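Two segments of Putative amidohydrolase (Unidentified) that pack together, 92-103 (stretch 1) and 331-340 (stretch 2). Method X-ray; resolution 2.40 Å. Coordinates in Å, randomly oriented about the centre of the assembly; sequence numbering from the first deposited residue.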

# COMPACT_ATOMS: atom_id res chain seq x y z
N PRO A 92 17.49 36.41 -1.57
CA PRO A 92 18.72 37.19 -1.68
C PRO A 92 19.60 36.69 -2.83
O PRO A 92 20.24 37.49 -3.51
CB PRO A 92 19.40 36.97 -0.33
CG PRO A 92 18.72 35.78 0.28
CD PRO A 92 17.32 35.82 -0.23
N ILE A 93 19.63 35.38 -3.03
CA ILE A 93 20.41 34.79 -4.12
C ILE A 93 19.97 35.28 -5.50
O ILE A 93 20.80 35.68 -6.31
CB ILE A 93 20.39 33.25 -4.08
CG1 ILE A 93 21.09 32.75 -2.81
CG2 ILE A 93 21.04 32.67 -5.32
CD1 ILE A 93 21.17 31.25 -2.68
N MET A 94 18.67 35.26 -5.75
CA MET A 94 18.16 35.74 -7.03
C MET A 94 18.42 37.23 -7.24
O MET A 94 18.69 37.68 -8.36
CB MET A 94 16.66 35.44 -7.16
CG MET A 94 16.32 34.02 -7.59
SD MET A 94 14.54 33.79 -7.80
CE MET A 94 13.96 34.08 -6.12
N ARG A 95 18.34 37.99 -6.15
CA ARG A 95 18.50 39.43 -6.19
C ARG A 95 19.94 39.81 -6.57
O ARG A 95 20.17 40.78 -7.31
CB ARG A 95 18.18 40.00 -4.81
CG ARG A 95 17.40 41.29 -4.83
CD ARG A 95 16.51 41.42 -3.60
NE ARG A 95 15.62 42.57 -3.71
CZ ARG A 95 16.04 43.83 -3.61
NH1 ARG A 95 17.32 44.09 -3.41
NH2 ARG A 95 15.17 44.83 -3.72
N ALA A 96 20.89 39.04 -6.08
CA ALA A 96 22.29 39.34 -6.34
C ALA A 96 22.69 39.03 -7.77
O ALA A 96 23.61 39.65 -8.31
CB ALA A 96 23.18 38.60 -5.35
N MET A 97 21.99 38.07 -8.40
CA MET A 97 22.29 37.69 -9.79
C MET A 97 21.96 38.87 -10.67
O MET A 97 22.75 39.26 -11.54
CB MET A 97 21.49 36.46 -10.25
CG MET A 97 21.83 35.14 -9.53
SD MET A 97 20.85 33.73 -10.12
CE MET A 97 21.74 32.38 -9.42
N LEU A 98 20.78 39.44 -10.43
CA LEU A 98 20.29 40.59 -11.18
C LEU A 98 21.23 41.79 -11.02
O LEU A 98 21.51 42.50 -11.99
CB LEU A 98 18.88 40.94 -10.72
CG LEU A 98 18.11 41.93 -11.58
CD1 LEU A 98 18.13 41.54 -13.07
CD2 LEU A 98 16.66 42.05 -11.07
N ARG A 99 21.71 42.00 -9.80
CA ARG A 99 22.64 43.10 -9.50
C ARG A 99 23.95 42.97 -10.27
O ARG A 99 24.56 43.97 -10.62
CB ARG A 99 22.93 43.17 -7.99
CG ARG A 99 23.70 44.43 -7.57
CD ARG A 99 22.97 45.69 -8.05
NE ARG A 99 23.80 46.89 -8.02
CZ ARG A 99 24.46 47.37 -9.08
NH1 ARG A 99 24.39 46.74 -10.25
NH2 ARG A 99 25.19 48.47 -8.97
N ARG A 100 24.38 41.73 -10.52
CA ARG A 100 25.57 41.44 -11.33
C ARG A 100 25.29 41.56 -12.84
O ARG A 100 26.14 41.24 -13.67
CB ARG A 100 26.11 40.04 -11.01
CG ARG A 100 26.57 39.86 -9.56
CD ARG A 100 27.37 38.56 -9.35
NE ARG A 100 26.52 37.38 -9.16
CZ ARG A 100 26.05 36.98 -7.98
NH1 ARG A 100 26.34 37.66 -6.88
NH2 ARG A 100 25.28 35.90 -7.90
N GLY A 101 24.09 42.00 -13.19
CA GLY A 101 23.76 42.21 -14.60
C GLY A 101 23.03 41.07 -15.29
O GLY A 101 22.67 41.18 -16.46
N PHE A 102 22.81 39.97 -14.58
CA PHE A 102 22.16 38.83 -15.20
C PHE A 102 20.65 39.00 -15.24
O PHE A 102 19.96 38.87 -14.22
CB PHE A 102 22.59 37.53 -14.51
CG PHE A 102 24.05 37.22 -14.69
CD1 PHE A 102 24.49 36.54 -15.81
CD2 PHE A 102 24.98 37.65 -13.75
CE1 PHE A 102 25.84 36.26 -15.98
CE2 PHE A 102 26.33 37.37 -13.92
CZ PHE A 102 26.76 36.67 -15.05
N THR A 103 20.13 39.31 -16.43
CA THR A 103 18.73 39.63 -16.58
C THR A 103 17.92 38.39 -16.93
O THR A 103 16.70 38.38 -16.80
CB THR A 103 18.50 40.78 -17.61
OG1 THR A 103 19.25 40.53 -18.80
CG2 THR A 103 18.94 42.10 -17.02
N ALA A 331 29.43 30.51 -2.42
CA ALA A 331 30.20 30.73 -3.65
C ALA A 331 29.40 31.37 -4.77
O ALA A 331 29.96 31.94 -5.71
CB ALA A 331 30.78 29.43 -4.12
N GLN A 332 28.07 31.24 -4.69
CA GLN A 332 27.21 31.89 -5.65
C GLN A 332 27.64 33.33 -5.89
O GLN A 332 27.35 33.90 -6.94
CB GLN A 332 25.75 31.86 -5.18
CG GLN A 332 25.16 30.47 -5.11
CD GLN A 332 23.84 30.34 -5.84
OE1 GLN A 332 23.55 31.12 -6.75
NE2 GLN A 332 23.04 29.35 -5.47
N ARG A 333 28.32 33.93 -4.92
CA ARG A 333 28.70 35.33 -5.05
C ARG A 333 29.74 35.56 -6.17
O ARG A 333 29.95 36.69 -6.61
CB ARG A 333 29.25 35.87 -3.74
CG ARG A 333 30.75 36.04 -3.75
CD ARG A 333 31.47 34.89 -3.09
NE ARG A 333 31.80 35.21 -1.71
CZ ARG A 333 32.86 34.73 -1.06
NH1 ARG A 333 33.71 33.91 -1.67
NH2 ARG A 333 33.07 35.07 0.20
N LEU A 334 30.35 34.46 -6.62
CA LEU A 334 31.48 34.49 -7.55
C LEU A 334 31.08 34.42 -9.02
O LEU A 334 31.93 34.46 -9.91
CB LEU A 334 32.47 33.35 -7.24
CG LEU A 334 33.22 33.45 -5.90
CD1 LEU A 334 33.78 32.11 -5.48
CD2 LEU A 334 34.33 34.51 -5.98
N GLN A 335 29.79 34.32 -9.27
CA GLN A 335 29.28 34.23 -10.63
C GLN A 335 30.06 35.04 -11.68
O GLN A 335 30.50 34.50 -12.69
CB GLN A 335 27.81 34.64 -10.64
CG GLN A 335 27.05 34.26 -11.88
CD GLN A 335 25.58 34.61 -11.74
OE1 GLN A 335 25.22 35.47 -10.94
NE2 GLN A 335 24.72 33.92 -12.49
N SER A 336 30.23 36.34 -11.44
CA SER A 336 30.88 37.19 -12.45
C SER A 336 32.34 36.81 -12.76
O SER A 336 32.89 37.23 -13.78
CB SER A 336 30.80 38.65 -12.04
OG SER A 336 29.45 39.03 -11.91
N ASP A 337 32.96 36.01 -11.90
CA ASP A 337 34.34 35.61 -12.15
C ASP A 337 34.48 34.68 -13.35
O ASP A 337 35.58 34.42 -13.80
CB ASP A 337 34.95 34.96 -10.92
CG ASP A 337 35.42 35.97 -9.91
OD1 ASP A 337 34.70 36.97 -9.67
OD2 ASP A 337 36.52 35.77 -9.35
N GLU A 338 33.35 34.18 -13.85
CA GLU A 338 33.42 33.27 -14.99
C GLU A 338 33.85 34.02 -16.25
O GLU A 338 34.31 33.41 -17.22
CB GLU A 338 32.09 32.53 -15.20
CG GLU A 338 32.04 31.59 -16.42
CD GLU A 338 32.75 30.26 -16.19
OE1 GLU A 338 32.76 29.42 -17.13
OE2 GLU A 338 33.30 30.04 -15.08
N PHE A 339 33.70 35.34 -16.23
CA PHE A 339 34.16 36.19 -17.34
C PHE A 339 35.68 36.26 -17.32
O PHE A 339 36.34 35.99 -18.33
CB PHE A 339 33.57 37.59 -17.24
CG PHE A 339 32.10 37.66 -17.52
CD1 PHE A 339 31.60 37.33 -18.77
CD2 PHE A 339 31.20 38.07 -16.53
CE1 PHE A 339 30.23 37.38 -19.04
CE2 PHE A 339 29.82 38.13 -16.79
CZ PHE A 339 29.34 37.78 -18.04
N ARG A 340 36.22 36.62 -16.17
CA ARG A 340 37.66 36.65 -15.95
C ARG A 340 38.32 35.34 -16.37
O ARG A 340 39.30 35.32 -17.12
CB ARG A 340 37.96 36.91 -14.47
CG ARG A 340 39.37 37.41 -14.18
CD ARG A 340 39.78 37.17 -12.73
NE ARG A 340 40.19 35.78 -12.49
CZ ARG A 340 39.64 34.99 -11.57
NH1 ARG A 340 38.66 35.44 -10.79
NH2 ARG A 340 40.07 33.74 -11.42

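The two stretches are joined by hydrogen bonds from one guanidinium to one amide oxygen. Arg 100 NE donates to Gln 335 OE1 at 2.9 Å with an N-H...O angle of 154°, and Arg 100 NH2 reaches the same Gln 335 OE1 at 3.1 Å and 142°. The acceptor lies near the guanidinium plane, where both N-H groups can converge on it. Arg 100, the first residue to leave helical phi/psi, has its CA-to-CB bond toward stretch 2; the extended Gln 335 (chi1 and chi2 both t) comes to meet it, its NE2 bonded elsewhere in the structure. Although Arg 100 NH2 lies 3.0 Å from Gln 332 O, the angle is poor: that carbonyl sits over the guanidinium face, so proximity there is not a hydrogen bond.

Packing surrounds this polar centre. Phe 102 lays one ring face against the Gln 335 amide, with CD2 3.6 Å from OE1, while Phe 102 CZ makes an apolar contact with Phe 339 CE2 at 3.8 Å. From the helix, Ile 93 CG2 and Met 97 CE approach Gln 332 OE1 at 3.3 and 3.5 Å; the long, unbranched methionine starts sideways, yet its end comes nearer. Altogether 483 Å² is buried, with Arg 100, Gln 335 and Gln 332 the most covered.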